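Local coordinates for glycerol kinase, putative (Plasmodium falciparum, PDB 2W40), which probably catalyses the ATP-dependent phosphorylation of glycerol to sn-glycerol 3-phosphate, as a member of the FGGY kinase family, at residues R382-V396 / M417-I431. Residues are numbered along the deposited sequence; the frame is centred on the assembly and turned at random.
Sequences RALLEGIAFQLNEIV and MTKNKPFMQFNSDII. With EDO (1,2-ethanediol), chain B.
Arg382, Glu386, Ala389 and Phe390 frame a socket on helix 377-403 for the ring of Phe426, a knob-into-hole contact between two helices of the C-terminal actin-like ATPase domain and a worked example of how one helix seats an aromatic knob of another. The axes of 382-396 and 421-431 cross at -35°; no hydrogen bond links the segments, which apolar, CH-pi and aromatic packing joins. Arg382 brings NH2 to 3.8 Å from Phe426 CD1, its guanidinium nearly perpendicular to the ring; NE and NH2 both grip Glu386 OE2, fixing the carboxylate. Leu385 turns its carbonyl O to the edge of the Phe423 ring, 3.4 Å from CE1, while Asn427 ND2 lies over a face of that ring on its way to Phe423 O. Glu386 lays its carboxylate nearly parallel to the Phe426 ring and sets CG over one face in a CH-pi contact, 3.9 Å from the centroid; Ile430 CG1 backs the opposite face. Glu386 OE1 also accepts from 1,2-ethanediol, probably a crystallisation additive. Ile388 CD1 meets SD of Met417 tip to tip at 4.1 Å; the Met417 side chain lies near Gly315 and Gly416, which bind ADP in another structure of this protein. The small Ala389 puts CB 3.6 Å from Phe426 CD2. Phe390 and Phe426 form an offset edge-to-face pair, the Phe426 edge directed toward the Phe390 face, planes 86° apart. Leu392 CD2 lies against Asn427 OD1, whose hydrogen-bond partner is Tyr268 OH. Asn393 packs CB against Ile430 CG2, and chi1 of -179° carries its amide to where OD1 comes within 3.3 Å of Ile430 O; Arg485 reconciles these two acceptors by donating NH2 to OD1 and NE to Ile430 O.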
loop_
_atom_site.group_PDB
_atom_site.type_symbol
_atom_site.label_atom_id
_atom_site.label_comp_id
_atom_site.label_asym_id
_atom_site.label_seq_id
_atom_site.Cartn_x
_atom_site.Cartn_y
_atom_site.Cartn_z
ATOM N N ARG C 382 -2.132 10.056 -4.536
ATOM C CA ARG C 382 -3.397 10.803 -4.674
ATOM C C ARG C 382 -4.429 10.325 -3.686
ATOM O O ARG C 382 -5.129 11.126 -3.113
ATOM C CB ARG C 382 -3.915 10.742 -6.135
ATOM C CG ARG C 382 -5.180 11.499 -6.296
ATOM C CD ARG C 382 -5.749 11.527 -7.690
ATOM N NE ARG C 382 -7.026 12.162 -7.506
ATOM C CZ ARG C 382 -7.381 13.383 -7.861
ATOM N NH1 ARG C 382 -6.627 14.125 -8.683
ATOM N NH2 ARG C 382 -8.543 13.823 -7.441
ATOM N N ALA C 383 -4.479 9.010 -3.456
ATOM C CA ALA C 383 -5.554 8.443 -2.621
ATOM C C ALA C 383 -5.284 8.945 -1.158
ATOM O O ALA C 383 -6.178 9.229 -0.381
ATOM C CB ALA C 383 -5.548 6.826 -2.693
ATOM N N LEU C 384 -3.993 8.972 -0.783
ATOM C CA LEU C 384 -3.639 9.424 0.615
ATOM C C LEU C 384 -4.154 10.911 0.775
ATOM O O LEU C 384 -4.829 11.250 1.754
ATOM C CB LEU C 384 -2.180 9.305 0.966
ATOM C CG LEU C 384 -1.839 9.760 2.370
ATOM C CD1 LEU C 384 -0.848 8.860 3.114
ATOM C CD2 LEU C 384 -1.400 11.241 2.397
ATOM N N LEU C 385 -3.909 11.706 -0.275
ATOM C CA LEU C 385 -4.276 13.133 -0.269
ATOM C C LEU C 385 -5.777 13.279 -0.245
ATOM O O LEU C 385 -6.357 14.026 0.558
ATOM C CB LEU C 385 -3.656 13.785 -1.488
ATOM C CG LEU C 385 -2.129 13.921 -1.393
ATOM C CD1 LEU C 385 -1.640 14.542 -2.737
ATOM C CD2 LEU C 385 -1.653 14.719 -0.188
ATOM N N GLU C 386 -6.459 12.450 -1.035
ATOM C CA GLU C 386 -7.904 12.417 -0.990
ATOM C C GLU C 386 -8.411 12.071 0.381
ATOM O O GLU C 386 -9.413 12.643 0.829
ATOM C CB GLU C 386 -8.486 11.520 -2.058
ATOM C CG GLU C 386 -8.253 11.934 -3.536
ATOM C CD GLU C 386 -9.158 11.169 -4.521
ATOM O OE1 GLU C 386 -9.884 10.186 -4.114
ATOM O OE2 GLU C 386 -9.138 11.539 -5.749
ATOM N N GLY C 387 -7.800 11.081 1.001
ATOM C CA GLY C 387 -8.172 10.715 2.392
ATOM C C GLY C 387 -8.103 11.849 3.423
ATOM O O GLY C 387 -8.840 11.862 4.386
ATOM N N ILE C 388 -7.237 12.840 3.203
ATOM C CA ILE C 388 -7.235 14.060 4.033
ATOM C C ILE C 388 -8.570 14.764 3.909
ATOM O O ILE C 388 -9.207 15.125 4.914
ATOM C CB ILE C 388 -6.007 14.958 3.735
ATOM C CG1 ILE C 388 -4.656 14.180 3.874
ATOM C CG2 ILE C 388 -6.069 16.288 4.581
ATOM C CD1 ILE C 388 -3.430 14.973 3.421
ATOM N N ALA C 389 -8.963 15.033 2.646
ATOM C CA ALA C 389 -10.241 15.678 2.361
ATOM C C ALA C 389 -11.435 14.979 2.907
ATOM O O ALA C 389 -12.276 15.601 3.568
ATOM C CB ALA C 389 -10.371 15.976 0.848
ATOM N N PHE C 390 -11.474 13.642 2.700
ATOM C CA PHE C 390 -12.583 12.884 3.286
ATOM C C PHE C 390 -12.684 12.975 4.806
ATOM O O PHE C 390 -13.786 13.044 5.352
ATOM C CB PHE C 390 -12.477 11.427 2.843
ATOM C CG PHE C 390 -12.842 11.192 1.395
ATOM C CD1 PHE C 390 -14.120 11.522 0.874
ATOM C CD2 PHE C 390 -11.898 10.653 0.524
ATOM C CE1 PHE C 390 -14.410 11.265 -0.486
ATOM C CE2 PHE C 390 -12.207 10.409 -0.792
ATOM C CZ PHE C 390 -13.448 10.765 -1.295
ATOM N N GLN C 391 -11.530 12.949 5.464
ATOM C CA GLN C 391 -11.536 13.112 6.914
ATOM C C GLN C 391 -12.014 14.536 7.340
ATOM O O GLN C 391 -12.783 14.701 8.319
ATOM C CB GLN C 391 -10.111 12.829 7.448
ATOM C CG GLN C 391 -9.742 11.326 7.517
ATOM C CD GLN C 391 -8.354 11.180 8.021
ATOM O OE1 GLN C 391 -8.148 11.014 9.199
ATOM N NE2 GLN C 391 -7.356 11.313 7.116
ATOM N N LEU C 392 -11.546 15.539 6.592
ATOM C CA LEU C 392 -11.933 16.899 6.879
ATOM C C LEU C 392 -13.437 17.069 6.731
ATOM O O LEU C 392 -14.084 17.757 7.504
ATOM C CB LEU C 392 -11.111 17.829 5.995
ATOM C CG LEU C 392 -11.305 19.291 6.401
ATOM C CD1 LEU C 392 -10.898 19.620 7.870
ATOM C CD2 LEU C 392 -10.639 20.209 5.370
ATOM N N ASN C 393 -14.024 16.418 5.721
ATOM C CA ASN C 393 -15.464 16.483 5.507
ATOM C C ASN C 393 -16.255 15.949 6.694
ATOM O O ASN C 393 -17.254 16.525 7.121
ATOM C CB ASN C 393 -15.808 15.692 4.273
ATOM C CG ASN C 393 -17.286 15.739 3.975
ATOM O OD1 ASN C 393 -17.903 16.818 3.982
ATOM N ND2 ASN C 393 -17.867 14.559 3.611
ATOM N N GLU C 394 -15.745 14.846 7.247
ATOM C CA GLU C 394 -16.362 14.321 8.474
ATOM C C GLU C 394 -16.345 15.313 9.678
ATOM O O GLU C 394 -17.330 15.476 10.418
ATOM C CB GLU C 394 -15.756 12.963 8.890
ATOM C CG GLU C 394 -15.951 11.929 7.834
ATOM C CD GLU C 394 -15.637 10.494 8.285
ATOM O OE1 GLU C 394 -15.329 10.245 9.483
ATOM O OE2 GLU C 394 -15.725 9.571 7.389
ATOM N N ILE C 395 -15.228 15.960 9.856
ATOM C CA ILE C 395 -15.040 17.036 10.797
ATOM C C ILE C 395 -16.016 18.170 10.547
ATOM O O ILE C 395 -16.648 18.657 11.501
ATOM C CB ILE C 395 -13.566 17.512 10.859
ATOM C CG1 ILE C 395 -12.708 16.440 11.576
ATOM C CG2 ILE C 395 -13.399 18.856 11.583
ATOM C CD1 ILE C 395 -11.172 16.622 11.428
ATOM N N VAL C 396 -16.154 18.593 9.289
ATOM C CA VAL C 396 -17.061 19.720 8.967
ATOM C C VAL C 396 -18.507 19.344 9.294
ATOM O O VAL C 396 -19.305 20.128 9.821
ATOM C CB VAL C 396 -16.902 20.181 7.538
ATOM C CG1 VAL C 396 -18.086 21.218 7.168
ATOM C CG2 VAL C 396 -15.435 20.762 7.378
ATOM N N MET C 417 0.340 22.746 1.766
ATOM C CA MET C 417 -0.494 22.085 0.858
ATOM C C MET C 417 -1.567 22.967 0.224
ATOM O O MET C 417 -2.110 22.621 -0.792
ATOM C CB MET C 417 -1.207 20.966 1.651
ATOM C CG MET C 417 -0.361 19.745 2.014
ATOM S SD MET C 417 -1.409 18.431 2.797
ATOM C CE MET C 417 -0.042 17.260 3.085
ATOM N N THR C 418 -1.818 24.158 0.814
ATOM C CA THR C 418 -2.849 25.048 0.287
ATOM C C THR C 418 -2.398 25.720 -1.014
ATOM O O THR C 418 -3.198 26.353 -1.711
ATOM C CB THR C 418 -3.274 26.099 1.379
ATOM O OG1 THR C 418 -2.182 26.999 1.530
ATOM C CG2 THR C 418 -3.663 25.449 2.725
ATOM N N LYS C 419 -1.130 25.567 -1.368
ATOM C CA LYS C 419 -0.658 26.024 -2.709
ATOM C C LYS C 419 -0.936 25.065 -3.883
ATOM O O LYS C 419 -0.755 25.438 -5.041
ATOM C CB LYS C 419 0.846 26.312 -2.601
ATOM C CG LYS C 419 1.142 27.323 -1.481
ATOM C CD LYS C 419 0.265 28.590 -1.610
ATOM C CE LYS C 419 0.133 29.409 -0.308
ATOM N NZ LYS C 419 -1.146 29.245 0.354
ATOM N N ASN C 420 -1.361 23.818 -3.554
ATOM C CA ASN C 420 -1.623 22.732 -4.485
ATOM C C ASN C 420 -3.070 22.950 -4.854
ATOM O O ASN C 420 -4.008 22.579 -4.124
ATOM C CB ASN C 420 -1.317 21.424 -3.756
ATOM C CG ASN C 420 -1.646 20.193 -4.525
ATOM O OD1 ASN C 420 -2.429 20.200 -5.489
ATOM N ND2 ASN C 420 -1.020 19.056 -4.058
ATOM N N LYS C 421 -3.274 23.570 -6.021
ATOM C CA LYS C 421 -4.638 23.895 -6.495
ATOM C C LYS C 421 -5.545 22.681 -6.686
ATOM O O LYS C 421 -6.686 22.751 -6.264
ATOM C CB LYS C 421 -4.644 24.722 -7.803
ATOM C CG LYS C 421 -4.134 26.160 -7.610
ATOM C CD LYS C 421 -3.589 26.699 -8.944
ATOM C CE LYS C 421 -3.662 28.213 -9.073
ATOM N NZ LYS C 421 -4.245 28.614 -10.440
ATOM N N PRO C 422 -5.077 21.592 -7.360
ATOM C CA PRO C 422 -6.001 20.441 -7.421
ATOM C C PRO C 422 -6.346 19.835 -6.078
ATOM O O PRO C 422 -7.460 19.426 -5.863
ATOM C CB PRO C 422 -5.306 19.420 -8.306
ATOM C CG PRO C 422 -3.927 19.899 -8.432
ATOM C CD PRO C 422 -3.861 21.386 -8.194
ATOM N N PHE C 423 -5.412 19.853 -5.169
ATOM C CA PHE C 423 -5.750 19.396 -3.802
ATOM C C PHE C 423 -6.780 20.271 -3.128
ATOM O O PHE C 423 -7.835 19.767 -2.616
ATOM C CB PHE C 423 -4.449 19.382 -2.955
ATOM C CG PHE C 423 -4.651 18.943 -1.541
ATOM C CD1 PHE C 423 -5.102 17.677 -1.215
ATOM C CD2 PHE C 423 -4.442 19.840 -0.498
ATOM C CE1 PHE C 423 -5.292 17.256 0.155
ATOM C CE2 PHE C 423 -4.660 19.428 0.822
ATOM C CZ PHE C 423 -5.038 18.129 1.152
ATOM N N MET C 424 -6.569 21.597 -3.146
ATOM C CA MET C 424 -7.531 22.501 -2.513
ATOM C C MET C 424 -8.895 22.430 -3.215
ATOM O O MET C 424 -9.964 22.509 -2.575
ATOM C CB MET C 424 -6.942 23.897 -2.511
ATOM C CG MET C 424 -5.769 24.104 -1.554
ATOM S SD MET C 424 -6.039 23.259 0.136
ATOM C CE MET C 424 -7.180 24.394 0.668
ATOM N N GLN C 425 -8.900 22.249 -4.547
ATOM C CA GLN C 425 -10.168 22.132 -5.272
ATOM C C GLN C 425 -10.933 20.861 -4.817
ATOM O O GLN C 425 -12.109 20.903 -4.579
ATOM C CB GLN C 425 -9.917 22.143 -6.768
ATOM C CG GLN C 425 -11.245 22.153 -7.536
ATOM C CD GLN C 425 -12.109 23.393 -7.257
ATOM O OE1 GLN C 425 -11.693 24.491 -7.594
ATOM N NE2 GLN C 425 -13.254 23.204 -6.709
ATOM N N PHE C 426 -10.185 19.768 -4.670
ATOM C CA PHE C 426 -10.784 18.496 -4.193
ATOM C C PHE C 426 -11.339 18.664 -2.778
ATOM O O PHE C 426 -12.422 18.185 -2.484
ATOM C CB PHE C 426 -9.773 17.371 -4.235
ATOM C CG PHE C 426 -10.358 16.049 -3.971
ATOM C CD1 PHE C 426 -11.016 15.344 -4.950
ATOM C CD2 PHE C 426 -10.319 15.459 -2.716
ATOM C CE1 PHE C 426 -11.561 14.130 -4.732
ATOM C CE2 PHE C 426 -10.908 14.231 -2.510
ATOM C CZ PHE C 426 -11.501 13.575 -3.517
ATOM N N ASN C 427 -10.586 19.345 -1.912
ATOM C CA ASN C 427 -11.102 19.632 -0.558
ATOM C C ASN C 427 -12.397 20.418 -0.601
ATOM O O ASN C 427 -13.390 20.095 0.018
ATOM C CB ASN C 427 -10.046 20.414 0.294
ATOM C CG ASN C 427 -9.021 19.497 0.950
ATOM O OD1 ASN C 427 -9.065 19.305 2.172
ATOM N ND2 ASN C 427 -8.120 18.919 0.160
ATOM N N SER C 428 -12.400 21.497 -1.426
ATOM C CA SER C 428 -13.603 22.360 -1.513
ATOM C C SER C 428 -14.783 21.584 -2.056
ATOM O O SER C 428 -15.888 21.675 -1.484
ATOM C CB SER C 428 -13.345 23.579 -2.394
ATOM O OG SER C 428 -14.514 24.391 -2.419
ATOM N N ASP C 429 -14.509 20.739 -3.086
ATOM C CA ASP C 429 -15.482 19.866 -3.698
ATOM C C ASP C 429 -16.080 18.879 -2.630
ATOM O O ASP C 429 -17.327 18.770 -2.424
ATOM C CB ASP C 429 -14.887 19.072 -4.809
ATOM C CG ASP C 429 -14.650 19.827 -6.053
ATOM O OD1 ASP C 429 -15.085 20.998 -6.164
ATOM O OD2 ASP C 429 -14.006 19.219 -6.965
ATOM N N ILE C 430 -15.217 18.188 -1.919
ATOM C CA ILE C 430 -15.732 17.139 -0.990
ATOM C C ILE C 430 -16.341 17.712 0.268
ATOM O O ILE C 430 -17.380 17.198 0.722
ATOM C CB ILE C 430 -14.670 16.160 -0.652
ATOM C CG1 ILE C 430 -14.293 15.329 -1.858
ATOM C CG2 ILE C 430 -15.010 15.237 0.603
ATOM C CD1 ILE C 430 -15.418 14.475 -2.600
ATOM N N ILE C 431 -15.749 18.743 0.855
ATOM C CA ILE C 431 -16.356 19.386 2.083
ATOM C C ILE C 431 -17.519 20.330 1.763
ATOM O O ILE C 431 -18.139 20.837 2.734
ATOM C CB ILE C 431 -15.311 20.061 3.023
ATOM C CG1 ILE C 431 -14.801 21.422 2.497
ATOM C CG2 ILE C 431 -14.107 19.109 3.261
ATOM C CD1 ILE C 431 -13.748 22.149 3.344
HETATM C C1 EDO B . -12.728 8.470 -4.247
HETATM O O1 EDO B . -12.400 9.818 -4.662
HETATM C C2 EDO B . -12.026 7.468 -5.189
HETATM O O2 EDO B . -12.522 7.595 -6.559
#